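Local coordinates for putative exported protein (Bacteroides fragilis NCTC 9343, PDB 3IEE) that is of unknown function but is probably an exported lipoprotein with an all-alpha fold of long packed helices, at residues S174-L188 with I200-A214. Numbering follows the deposited sequence.
Sequences SVRKMSSTMQSILNL and IDLKVAELTKQLDAA. With EDO (1,2-ethanediol), chain H; EDO (1,2-ethanediol), chain B.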
loop_
_atom_site.group_PDB
_atom_site.type_symbol
_atom_site.label_atom_id
_atom_site.label_comp_id
_atom_site.label_asym_id
_atom_site.label_seq_id
_atom_site.Cartn_x
_atom_site.Cartn_y
_atom_site.Cartn_z
ATOM N N SER A 174 6.154 6.326 -16.133
ATOM C CA SER A 174 7.215 5.745 -15.340
ATOM C C SER A 174 7.184 6.266 -13.906
ATOM O O SER A 174 7.370 5.482 -12.982
ATOM C CB SER A 174 8.618 6.031 -15.907
ATOM O OG SER A 174 8.933 7.402 -15.817
ATOM N N VAL A 175 6.995 7.564 -13.710
ATOM C CA VAL A 175 6.909 8.105 -12.360
ATOM C C VAL A 175 5.724 7.508 -11.596
ATOM O O VAL A 175 5.844 7.119 -10.414
ATOM C CB VAL A 175 6.778 9.667 -12.365
ATOM C CG1 VAL A 175 6.527 10.200 -10.924
ATOM C CG2 VAL A 175 8.024 10.341 -13.022
ATOM N N ARG A 176 4.559 7.435 -12.252
ATOM C CA ARG A 176 3.383 6.899 -11.586
ATOM C C ARG A 176 3.576 5.427 -11.245
ATOM O O ARG A 176 3.262 5.015 -10.172
ATOM C CB ARG A 176 2.127 7.120 -12.437
ATOM C CG ARG A 176 1.836 8.587 -12.725
ATOM C CD ARG A 176 0.713 8.780 -13.759
ATOM N NE ARG A 176 -0.615 8.298 -13.268
ATOM C CZ ARG A 176 -1.524 9.031 -12.611
ATOM N NH1 ARG A 176 -1.295 10.277 -12.297
ATOM N NH2 ARG A 176 -2.697 8.506 -12.257
ATOM N N LYS A 177 4.202 4.678 -12.135
ATOM C CA LYS A 177 4.406 3.243 -11.936
ATOM C C LYS A 177 5.379 3.012 -10.789
ATOM O O LYS A 177 5.119 2.249 -9.845
ATOM C CB LYS A 177 4.918 2.574 -13.202
ATOM C CG LYS A 177 5.094 1.080 -13.047
ATOM C CD LYS A 177 3.788 0.381 -12.828
ATOM C CE LYS A 177 3.929 -1.151 -12.938
ATOM N NZ LYS A 177 3.951 -1.545 -14.382
HETATM N N MSE A 178 6.530 3.678 -10.841
HETATM C CA MSE A 178 7.529 3.492 -9.792
HETATM C C MSE A 178 7.093 4.006 -8.428
HETATM O O MSE A 178 7.431 3.437 -7.383
HETATM C CB MSE A 178 8.809 4.143 -10.225
HETATM C CG MSE A 178 9.423 3.333 -11.357
HETATM SE SE MSE A 178 11.279 3.896 -11.790
HETATM C CE MSE A 178 10.833 5.219 -12.967
ATOM N N SER A 179 6.323 5.073 -8.417
ATOM C CA SER A 179 5.797 5.575 -7.137
ATOM C C SER A 179 4.876 4.513 -6.493
ATOM O O SER A 179 4.905 4.282 -5.273
ATOM C CB SER A 179 5.059 6.881 -7.373
ATOM O OG SER A 179 5.964 7.901 -7.772
ATOM N N SER A 180 4.057 3.855 -7.307
ATOM C CA SER A 180 3.205 2.745 -6.797
ATOM C C SER A 180 4.047 1.578 -6.259
ATOM O O SER A 180 3.756 1.007 -5.213
ATOM C CB SER A 180 2.248 2.225 -7.876
ATOM O OG SER A 180 1.311 3.248 -8.223
ATOM N N THR A 181 5.116 1.235 -6.965
ATOM C CA THR A 181 5.958 0.143 -6.556
ATOM C C THR A 181 6.645 0.488 -5.242
ATOM O O THR A 181 6.745 -0.385 -4.343
ATOM C CB THR A 181 7.007 -0.263 -7.645
ATOM O OG1 THR A 181 6.378 -0.399 -8.939
ATOM C CG2 THR A 181 7.658 -1.605 -7.302
HETATM N N MSE A 182 7.178 1.714 -5.104
HETATM C CA MSE A 182 7.787 2.144 -3.828
HETATM C C MSE A 182 6.790 2.064 -2.667
HETATM O O MSE A 182 7.135 1.583 -1.577
HETATM C CB MSE A 182 8.404 3.528 -3.935
HETATM C CG MSE A 182 9.680 3.512 -4.816
HETATM SE SE MSE A 182 10.605 5.235 -4.742
HETATM C CE MSE A 182 9.431 6.242 -5.939
ATOM N N GLN A 183 5.559 2.495 -2.906
ATOM C CA GLN A 183 4.540 2.443 -1.843
ATOM C C GLN A 183 4.217 0.999 -1.465
ATOM O O GLN A 183 3.968 0.684 -0.296
ATOM C CB GLN A 183 3.285 3.224 -2.269
ATOM C CG GLN A 183 2.265 3.395 -1.176
ATOM C CD GLN A 183 2.803 4.206 -0.011
ATOM O OE1 GLN A 183 3.098 5.385 -0.176
ATOM N NE2 GLN A 183 2.959 3.580 1.164
ATOM N N SER A 184 4.205 0.121 -2.456
ATOM C CA SER A 184 3.961 -1.302 -2.201
ATOM C C SER A 184 5.073 -1.888 -1.310
ATOM O O SER A 184 4.853 -2.715 -0.397
ATOM C CB SER A 184 3.891 -2.072 -3.517
ATOM O OG SER A 184 3.462 -3.361 -3.226
ATOM N N ILE A 185 6.312 -1.473 -1.602
ATOM C CA ILE A 185 7.451 -1.936 -0.812
ATOM C C ILE A 185 7.351 -1.412 0.625
ATOM O O ILE A 185 7.571 -2.161 1.620
ATOM C CB ILE A 185 8.796 -1.483 -1.453
ATOM C CG1 ILE A 185 9.033 -2.266 -2.776
ATOM C CG2 ILE A 185 9.952 -1.577 -0.403
ATOM C CD1 ILE A 185 10.098 -1.697 -3.732
ATOM N N LEU A 186 7.006 -0.132 0.768
ATOM C CA LEU A 186 6.776 0.459 2.121
ATOM C C LEU A 186 5.711 -0.322 2.918
ATOM O O LEU A 186 5.914 -0.663 4.102
ATOM C CB LEU A 186 6.383 1.928 2.020
ATOM C CG LEU A 186 7.489 2.882 1.526
ATOM C CD1 LEU A 186 6.887 4.255 1.296
ATOM C CD2 LEU A 186 8.669 2.913 2.471
ATOM N N ASN A 187 4.599 -0.598 2.270
ATOM C CA ASN A 187 3.485 -1.332 2.910
ATOM C C ASN A 187 3.867 -2.747 3.347
ATOM O O ASN A 187 3.390 -3.242 4.394
ATOM C CB ASN A 187 2.220 -1.379 2.005
ATOM C CG ASN A 187 1.652 0.008 1.690
ATOM O OD1 ASN A 187 1.970 0.996 2.345
ATOM N ND2 ASN A 187 0.845 0.071 0.643
ATOM N N LEU A 188 4.721 -3.432 2.567
ATOM C CA LEU A 188 5.270 -4.741 2.996
ATOM C C LEU A 188 6.239 -4.580 4.141
ATOM O O LEU A 188 6.199 -5.340 5.123
ATOM C CB LEU A 188 5.977 -5.501 1.854
ATOM C CG LEU A 188 5.181 -6.059 0.670
ATOM C CD1 LEU A 188 6.114 -6.250 -0.561
ATOM C CD2 LEU A 188 4.422 -7.356 1.006
ATOM N N ILE A 200 9.560 -8.591 -0.357
ATOM C CA ILE A 200 10.213 -7.263 -0.483
ATOM C C ILE A 200 11.296 -7.345 -1.573
ATOM O O ILE A 200 11.377 -6.492 -2.461
ATOM C CB ILE A 200 10.822 -6.817 0.824
ATOM C CG1 ILE A 200 9.717 -6.531 1.842
ATOM C CG2 ILE A 200 11.759 -5.543 0.602
ATOM C CD1 ILE A 200 10.205 -6.437 3.257
ATOM N N ASP A 201 12.085 -8.419 -1.563
ATOM C CA ASP A 201 13.154 -8.533 -2.570
ATOM C C ASP A 201 12.591 -8.610 -3.998
ATOM O O ASP A 201 13.180 -8.050 -4.945
ATOM C CB ASP A 201 14.039 -9.727 -2.274
ATOM C CG ASP A 201 14.706 -9.653 -0.918
ATOM O OD1 ASP A 201 14.832 -8.564 -0.337
ATOM O OD2 ASP A 201 15.163 -10.711 -0.430
ATOM N N LEU A 202 11.467 -9.300 -4.153
ATOM C CA LEU A 202 10.817 -9.459 -5.439
ATOM C C LEU A 202 10.356 -8.093 -5.935
ATOM O O LEU A 202 10.561 -7.720 -7.111
ATOM C CB LEU A 202 9.601 -10.379 -5.278
ATOM C CG LEU A 202 8.932 -10.861 -6.556
ATOM C CD1 LEU A 202 9.915 -11.583 -7.495
ATOM C CD2 LEU A 202 7.790 -11.795 -6.149
ATOM N N LYS A 203 9.748 -7.319 -5.048
ATOM C CA LYS A 203 9.267 -6.001 -5.440
ATOM C C LYS A 203 10.425 -5.018 -5.732
ATOM O O LYS A 203 10.295 -4.161 -6.611
ATOM C CB LYS A 203 8.330 -5.404 -4.392
ATOM C CG LYS A 203 7.030 -6.175 -4.207
ATOM C CD LYS A 203 6.143 -6.182 -5.436
ATOM C CE LYS A 203 5.281 -4.915 -5.556
ATOM N NZ LYS A 203 4.316 -4.998 -6.703
ATOM N N VAL A 204 11.537 -5.143 -5.009
ATOM C CA VAL A 204 12.751 -4.360 -5.309
ATOM C C VAL A 204 13.294 -4.723 -6.682
ATOM O O VAL A 204 13.725 -3.842 -7.482
ATOM C CB VAL A 204 13.822 -4.526 -4.229
ATOM C CG1 VAL A 204 15.144 -3.923 -4.724
ATOM C CG2 VAL A 204 13.331 -3.915 -2.905
ATOM N N ALA A 205 13.197 -6.003 -7.043
ATOM C CA ALA A 205 13.619 -6.426 -8.376
ATOM C C ALA A 205 12.682 -5.858 -9.445
ATOM O O ALA A 205 13.130 -5.474 -10.522
ATOM C CB ALA A 205 13.677 -8.001 -8.444
ATOM N N GLU A 206 11.382 -5.755 -9.159
ATOM C CA GLU A 206 10.436 -5.106 -10.102
ATOM C C GLU A 206 10.782 -3.642 -10.251
ATOM O O GLU A 206 10.800 -3.098 -11.376
ATOM C CB GLU A 206 8.999 -5.198 -9.625
ATOM C CG GLU A 206 8.416 -6.589 -9.670
ATOM C CD GLU A 206 7.011 -6.656 -9.065
ATOM O OE1 GLU A 206 6.355 -5.585 -8.847
ATOM O OE2 GLU A 206 6.586 -7.814 -8.791
ATOM N N LEU A 207 11.014 -2.993 -9.116
ATOM C CA LEU A 207 11.376 -1.574 -9.129
ATOM C C LEU A 207 12.641 -1.357 -9.960
ATOM O O LEU A 207 12.755 -0.397 -10.736
ATOM C CB LEU A 207 11.497 -1.044 -7.715
ATOM C CG LEU A 207 11.732 0.482 -7.601
ATOM C CD1 LEU A 207 10.719 1.342 -8.361
ATOM C CD2 LEU A 207 11.793 0.853 -6.121
ATOM N N THR A 208 13.610 -2.241 -9.764
ATOM C CA THR A 208 14.859 -2.162 -10.536
ATOM C C THR A 208 14.619 -2.283 -12.062
ATOM O O THR A 208 15.163 -1.508 -12.828
ATOM C CB THR A 208 15.849 -3.191 -10.035
ATOM O OG1 THR A 208 16.179 -2.921 -8.656
ATOM C CG2 THR A 208 17.128 -3.179 -10.896
ATOM N N LYS A 209 13.786 -3.256 -12.481
ATOM C CA LYS A 209 13.398 -3.375 -13.875
ATOM C C LYS A 209 12.717 -2.111 -14.382
ATOM O O LYS A 209 12.999 -1.663 -15.508
ATOM C CB LYS A 209 12.463 -4.567 -14.093
ATOM C CG LYS A 209 13.146 -5.893 -13.970
ATOM C CD LYS A 209 12.099 -7.059 -13.974
ATOM C CE LYS A 209 12.409 -8.182 -12.902
ATOM N NZ LYS A 209 11.249 -8.513 -11.918
ATOM N N GLN A 210 11.818 -1.521 -13.570
ATOM C CA GLN A 210 11.170 -0.268 -13.958
ATOM C C GLN A 210 12.214 0.845 -14.140
ATOM O O GLN A 210 12.169 1.662 -15.083
ATOM C CB GLN A 210 10.087 0.116 -12.915
ATOM C CG GLN A 210 8.930 -0.889 -12.942
ATOM C CD GLN A 210 8.082 -0.910 -11.729
ATOM O OE1 GLN A 210 8.172 -0.054 -10.845
ATOM N NE2 GLN A 210 7.262 -1.956 -11.649
ATOM N N LEU A 211 13.159 0.916 -13.207
ATOM C CA LEU A 211 14.190 1.956 -13.265
ATOM C C LEU A 211 15.079 1.770 -14.508
ATOM O O LEU A 211 15.354 2.737 -15.204
ATOM C CB LEU A 211 15.016 1.993 -11.990
ATOM C CG LEU A 211 16.147 2.995 -11.938
ATOM C CD1 LEU A 211 15.640 4.395 -12.230
ATOM C CD2 LEU A 211 16.850 2.921 -10.552
ATOM N N ASP A 212 15.473 0.534 -14.803
ATOM C CA ASP A 212 16.220 0.181 -16.058
ATOM C C ASP A 212 15.430 0.631 -17.295
ATOM O O ASP A 212 15.959 1.215 -18.193
ATOM C CB ASP A 212 16.502 -1.339 -16.155
ATOM C CG ASP A 212 17.556 -1.856 -15.157
ATOM O OD1 ASP A 212 18.347 -1.074 -14.628
ATOM O OD2 ASP A 212 17.597 -3.096 -14.938
ATOM N N ALA A 213 14.110 0.401 -17.307
ATOM C CA ALA A 213 13.286 0.844 -18.430
ATOM C C ALA A 213 13.288 2.363 -18.559
ATOM O O ALA A 213 13.427 2.929 -19.674
ATOM C CB ALA A 213 11.870 0.335 -18.310
ATOM N N ALA A 214 13.170 3.040 -17.422
ATOM C CA ALA A 214 13.165 4.522 -17.347
ATOM C C ALA A 214 14.448 5.088 -17.869
ATOM O O ALA A 214 14.450 6.086 -18.623
ATOM C CB ALA A 214 12.976 4.975 -15.915
HETATM C C1 EDO H . 0.081 1.457 -3.641
HETATM O O1 EDO H . 0.984 0.391 -4.015
HETATM C C2 EDO H . 0.153 2.658 -4.590
HETATM O O2 EDO H . -0.463 2.359 -5.873
HETATM C C1 EDO B . -1.354 5.218 -10.800
HETATM O O1 EDO B . -1.167 6.595 -10.507
HETATM C C2 EDO B . -2.706 4.969 -11.472
HETATM O O2 EDO B . -2.934 5.687 -12.696
#
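Met178 and Leu207 interlock as reciprocal knobs in an antiparallel helix hairpin, whose segments 174-188 and 200-214 run at 166° with their axes 9.7 Å apart at closest approach. The evidence for knobs-into-holes packing is mutual: Met178, a selenomethionine, fills the hole bounded by Leu207, Gln210, Leu211 and Ala214, while Leu207 enters the hole formed by Met178, Thr181, Met182 and Ile185. Leu207 divides its branches, CD1 lying 3.8 Å from Met178 CG and CD2 3.6 Å from Met182 CG. A bend at the last torsion of Met178 (chi3 -87°) turns its CE onto Ala214 CB, 3.7 Å away. Further along, Ile185 crosses Lys203 obliquely, with CG1 3.6 Å from Lys203 CB, and Leu188 meets the flank of Ile200. Helix 224-247 extends this apolar layer through Phe240 against Met182 and Val244 against Ile200 and Val204.

Polar groups line another side of the interface. The doubly bent Lys203 chain passes Ser184 with CE 3.3 Å from Ser184 OG, and its NZ forms a salt bridge with Glu206 OE1 on its own helix; Ser184 OG is hydrogen-bonded to Gln145 OE1. One side-chain hydrogen bond spans the two segments: Thr181 OG1 donates to Gln210 OE1 at 2.6 Å; the hydroxyl approaches within the carbonyl plane, at 112° to the C=O bond, and so meets a lone pair of OE1.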